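Local coordinates for synaptic vesicle membrane protein VAT-1 homolog-like (Homo sapiens, PDB 4A27) that probably acts as an oxidoreductase of the quinone oxidoreductase type, at residues V187-D192 against K202-E207; S145-S150 against L225-P230. All coordinates share one frame; numbering follows the deposited sequence.

Contact 1. Residues V187-D192 against K202-E207; sequences VTHLFD and KRISAE
Ile204, in the last turn of helix 197-204, reaches two aromatic residues of strand 189-192, His189 and Phe191. In the Rossmann-type parallel sheet, with strand order 3-2-1-4-5-6, strand 189-192 is third along the chain and lies at one edge, and the helix belongs to the beta-alpha-beta crossover that carries the chain on to strand 209-215. The backbones stay well apart, the nearest CA atoms being those of His189 and Ile204 at 9.2 Å, and no hydrogen bond joins them, so side chains alone bridge the gap. His189 and Phe191, two positions apart on the strand, both point toward the helix. Ile204 answers with both branches: its chi1 of -61° sets CG2 anti to the backbone N, where it can reach His189, while CD1, carried by CG1 with chi2 at 108°, away from the usual staggered values, reaches Phe191. CG2 of Ile204 meets CE1 of His189 at 3.9 Å, obliquely to the imidazole. Phe172 of the neighbouring strand meets the His189 ring with planes about 30° apart and also touches Ile204, while Tyr197, Glu200 and Val201 of the helix pack on Phe191. Within the strand segment, the CG2 methyl of Thr188 lies 3.7 Å above one imidazole face, offset toward its rim. The tightest approach is at the phenyl edge, where CD1 of Ile204 lies near the ring plane, 3.4 Å from CZ of Phe191.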
# COMPACT_ATOMS: atom_id res chain seq x y z
N VAL A 187 17.17 -16.48 4.90
CA VAL A 187 15.71 -16.46 4.79
C VAL A 187 15.10 -17.61 5.63
O VAL A 187 15.83 -18.42 6.15
CB VAL A 187 15.32 -16.57 3.33
CG1 VAL A 187 16.05 -15.47 2.51
CG2 VAL A 187 15.64 -17.95 2.79
N THR A 188 13.79 -17.65 5.84
CA THR A 188 13.19 -18.73 6.65
C THR A 188 13.02 -20.02 5.85
O THR A 188 13.25 -21.13 6.37
CB THR A 188 11.82 -18.35 7.24
OG1 THR A 188 11.81 -16.98 7.66
CG2 THR A 188 11.47 -19.31 8.45
N HIS A 189 12.58 -19.88 4.61
CA HIS A 189 12.40 -20.99 3.69
C HIS A 189 12.88 -20.55 2.32
O HIS A 189 12.53 -19.47 1.86
CB HIS A 189 10.92 -21.41 3.60
CG HIS A 189 10.35 -21.81 4.92
ND1 HIS A 189 9.41 -21.05 5.59
CD2 HIS A 189 10.60 -22.87 5.73
CE1 HIS A 189 9.09 -21.63 6.73
NE2 HIS A 189 9.81 -22.74 6.84
N LEU A 190 13.64 -21.42 1.66
CA LEU A 190 14.25 -21.13 0.37
C LEU A 190 13.78 -22.15 -0.66
O LEU A 190 13.79 -23.34 -0.38
CB LEU A 190 15.78 -21.16 0.52
CG LEU A 190 16.63 -20.55 -0.58
CD1 LEU A 190 16.36 -19.04 -0.75
CD2 LEU A 190 18.14 -20.80 -0.35
N PHE A 191 13.39 -21.68 -1.84
CA PHE A 191 12.87 -22.56 -2.88
C PHE A 191 13.58 -22.41 -4.21
O PHE A 191 14.21 -21.39 -4.52
CB PHE A 191 11.37 -22.33 -3.06
CG PHE A 191 10.58 -22.58 -1.83
CD1 PHE A 191 10.70 -23.79 -1.16
CD2 PHE A 191 9.75 -21.62 -1.31
CE1 PHE A 191 9.98 -24.04 0.00
CE2 PHE A 191 9.02 -21.86 -0.15
CZ PHE A 191 9.14 -23.06 0.51
N ASP A 192 13.49 -23.47 -4.99
CA ASP A 192 14.13 -23.52 -6.27
C ASP A 192 13.31 -22.67 -7.19
O ASP A 192 12.10 -22.84 -7.32
CB ASP A 192 14.20 -24.94 -6.79
CG ASP A 192 14.99 -25.04 -8.09
OD1 ASP A 192 14.85 -24.14 -8.96
OD2 ASP A 192 15.75 -26.01 -8.23
N LYS A 202 2.59 -22.44 -0.58
CA LYS A 202 1.22 -22.72 -0.10
C LYS A 202 1.19 -23.87 0.91
O LYS A 202 0.38 -23.84 1.84
CB LYS A 202 0.26 -22.99 -1.27
CG LYS A 202 -0.11 -21.73 -2.06
CD LYS A 202 -1.55 -21.76 -2.57
CE LYS A 202 -2.05 -20.36 -2.96
NZ LYS A 202 -1.49 -19.85 -4.24
N ARG A 203 2.09 -24.86 0.77
CA ARG A 203 2.15 -25.97 1.75
C ARG A 203 2.58 -25.48 3.15
O ARG A 203 2.23 -26.12 4.15
CB ARG A 203 3.00 -27.15 1.26
N ILE A 204 3.32 -24.37 3.24
CA ILE A 204 3.68 -23.77 4.55
C ILE A 204 2.68 -22.70 5.00
O ILE A 204 2.49 -22.47 6.20
CB ILE A 204 5.10 -23.12 4.52
CG1 ILE A 204 6.18 -24.16 4.22
CG2 ILE A 204 5.40 -22.41 5.85
CD1 ILE A 204 6.78 -24.03 2.83
N SER A 205 2.09 -22.02 4.03
CA SER A 205 1.13 -20.97 4.33
C SER A 205 0.03 -21.01 3.27
O SER A 205 0.17 -20.42 2.20
CB SER A 205 1.83 -19.60 4.34
OG SER A 205 0.93 -18.57 4.65
N ALA A 206 -1.05 -21.73 3.59
CA ALA A 206 -2.14 -21.99 2.64
C ALA A 206 -2.65 -20.73 1.95
O ALA A 206 -2.83 -20.71 0.72
CB ALA A 206 -3.29 -22.70 3.35
N GLU A 207 -2.83 -19.69 2.75
CA GLU A 207 -3.33 -18.38 2.31
C GLU A 207 -2.33 -17.57 1.44
O GLU A 207 -2.72 -16.67 0.69
CB GLU A 207 -3.72 -17.59 3.58
CG GLU A 207 -2.52 -17.14 4.50
CD GLU A 207 -2.05 -18.21 5.48
OE1 GLU A 207 -1.81 -19.36 5.07
OE2 GLU A 207 -1.90 -17.90 6.67

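Contact 2. Residues S145-S150 against L225-P230; sequences SVLVHS and LSLLKP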
# COMPACT_ATOMS: atom_id res chain seq x y z
N SER A 145 4.27 -12.12 6.33
CA SER A 145 5.13 -12.93 5.53
C SER A 145 5.39 -12.27 4.18
O SER A 145 4.56 -11.52 3.64
CB SER A 145 4.52 -14.33 5.41
OG SER A 145 3.58 -14.37 4.36
N VAL A 146 6.59 -12.52 3.66
CA VAL A 146 7.10 -11.87 2.48
C VAL A 146 7.69 -12.91 1.52
O VAL A 146 8.42 -13.80 1.95
CB VAL A 146 8.23 -10.89 2.82
CG1 VAL A 146 8.70 -10.18 1.53
CG2 VAL A 146 7.79 -9.87 3.89
N LEU A 147 7.37 -12.76 0.24
CA LEU A 147 8.03 -13.53 -0.77
C LEU A 147 8.98 -12.64 -1.54
O LEU A 147 8.55 -11.66 -2.16
CB LEU A 147 7.02 -14.16 -1.77
CG LEU A 147 7.61 -14.96 -2.96
CD1 LEU A 147 8.56 -16.06 -2.48
CD2 LEU A 147 6.54 -15.62 -3.83
N VAL A 148 10.24 -13.05 -1.55
CA VAL A 148 11.29 -12.34 -2.25
C VAL A 148 11.86 -13.18 -3.38
O VAL A 148 12.51 -14.19 -3.13
CB VAL A 148 12.46 -12.02 -1.29
CG1 VAL A 148 13.25 -10.85 -1.83
CG2 VAL A 148 11.87 -11.69 0.07
N HIS A 149 11.65 -12.74 -4.61
CA HIS A 149 12.24 -13.38 -5.78
C HIS A 149 13.72 -13.00 -5.91
O HIS A 149 14.09 -11.93 -5.48
CB HIS A 149 11.42 -12.98 -7.02
CG HIS A 149 10.14 -13.74 -7.15
ND1 HIS A 149 8.91 -13.17 -6.96
CD2 HIS A 149 9.92 -15.05 -7.42
CE1 HIS A 149 7.97 -14.08 -7.13
NE2 HIS A 149 8.56 -15.23 -7.41
N SER A 150 14.55 -13.88 -6.46
CA SER A 150 15.99 -13.60 -6.61
C SER A 150 16.58 -13.24 -5.25
O SER A 150 17.22 -12.18 -5.07
CB SER A 150 16.23 -12.48 -7.64
N LEU A 225 0.76 -12.48 -7.39
CA LEU A 225 -0.61 -12.10 -7.65
C LEU A 225 -1.56 -13.13 -7.01
O LEU A 225 -2.27 -12.84 -6.03
CB LEU A 225 -0.82 -12.00 -9.16
N SER A 226 -1.54 -14.34 -7.55
CA SER A 226 -2.24 -15.48 -6.96
C SER A 226 -1.66 -15.87 -5.60
O SER A 226 -2.27 -16.62 -4.84
CB SER A 226 -2.15 -16.70 -7.91
N LEU A 227 -0.46 -15.38 -5.32
CA LEU A 227 0.24 -15.70 -4.08
C LEU A 227 -0.22 -14.82 -2.87
O LEU A 227 0.06 -15.13 -1.72
CB LEU A 227 1.74 -15.49 -4.33
CG LEU A 227 2.65 -16.52 -4.99
CD1 LEU A 227 3.21 -17.48 -3.92
CD2 LEU A 227 1.93 -17.24 -6.14
N LEU A 228 -0.90 -13.72 -3.13
CA LEU A 228 -1.21 -12.74 -2.06
C LEU A 228 -2.38 -13.08 -1.14
O LEU A 228 -3.47 -13.43 -1.61
CB LEU A 228 -1.51 -11.38 -2.68
CG LEU A 228 -0.35 -10.63 -3.28
CD1 LEU A 228 -0.96 -9.50 -4.14
CD2 LEU A 228 0.59 -10.11 -2.19
N LYS A 229 -2.16 -12.97 0.17
CA LYS A 229 -3.26 -12.95 1.12
C LYS A 229 -4.20 -11.76 0.79
O LYS A 229 -3.82 -10.87 0.03
CB LYS A 229 -2.74 -12.79 2.56
CG LYS A 229 -1.95 -13.94 3.16
CD LYS A 229 -1.74 -13.66 4.66
CE LYS A 229 -0.54 -14.41 5.26
NZ LYS A 229 0.00 -13.69 6.50
N PRO A 230 -5.44 -11.74 1.33
CA PRO A 230 -6.26 -10.55 1.30
C PRO A 230 -5.54 -9.37 1.96
O PRO A 230 -4.87 -9.55 2.98
CB PRO A 230 -7.52 -10.93 2.13
CG PRO A 230 -7.55 -12.42 2.12
CD PRO A 230 -6.11 -12.86 2.03
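Leu147 faces Leu227 with their CA atoms 8.7 Å apart, and Ser145 faces Lys229 at 9.5 Å between CA atoms, a register in which the two chains run in opposite senses but too widely separated for strand pairing, and no hydrogen bond crosses. Residues 225 to 228 form a type I beta turn, closed by a weak bond of 3.3 Å from Leu228 N to Leu225 O. Leu227, the third residue of this turn, points toward strand 145-148. The leucines cross at an angle, methyl against methyl: CD2 of Leu147 touches CD1 of Leu227 at 3.8 Å and lies 4.2 Å from its CG. Leu147 extends there because its CG stands opposite the backbone N (chi1 177°). The same side chain covers part of the His149 ring, CG of Leu147 standing 4.2 Å above the imidazole plane, nearer the ring's margin than its centre.

Strand 145-148 is the first strand of the Rossmann-type sheet, a fold that in this family usually binds a dinucleotide. It is hydrogen-bonded to strand 170-175 through Val146 and to strand 209-215 through Ser145 and Leu147. Side chains alternate between faces: Val146 and Val148 pack against helix 154-163, whereas Ser145 and Leu147 meet residues 225-230, the stretch leading into strand 232-237.

Lys229 approaches Ser145 with its aliphatic shaft, CE lying 4.2 Å from Ser145 OG. Its torsions beyond chi1 are all near trans, carrying the ammonium to Asp210, whose OD2 forms a salt bridge with Lys229 NZ and also accepts a hydrogen bond from Ser145 N. These two donors probably favour the charged carboxylate.

Overall arrangement
The two contacts lie on the same side of the chain's centre, their own centres about 10 Å apart, and both reach the parallel sheet, contact 1 at its outermost strand and contact 2 at an inner one. Contact 1 is a surface contact made entirely of carbon-to-carbon touches on aromatic rings. Contact 2 is partly buried and pairs an aliphatic touch with a lysine shaft whose charge is answered outside the two segments. They meet directly: Lys202 NZ comes within 3.4 Å of Ser226 O, a weak hydrogen bond, and Glu207 CG packs 3.5 Å from Lys229 CE. Both also reach the second subunit, through Glu207 and Lys229, each packing on its Arg289.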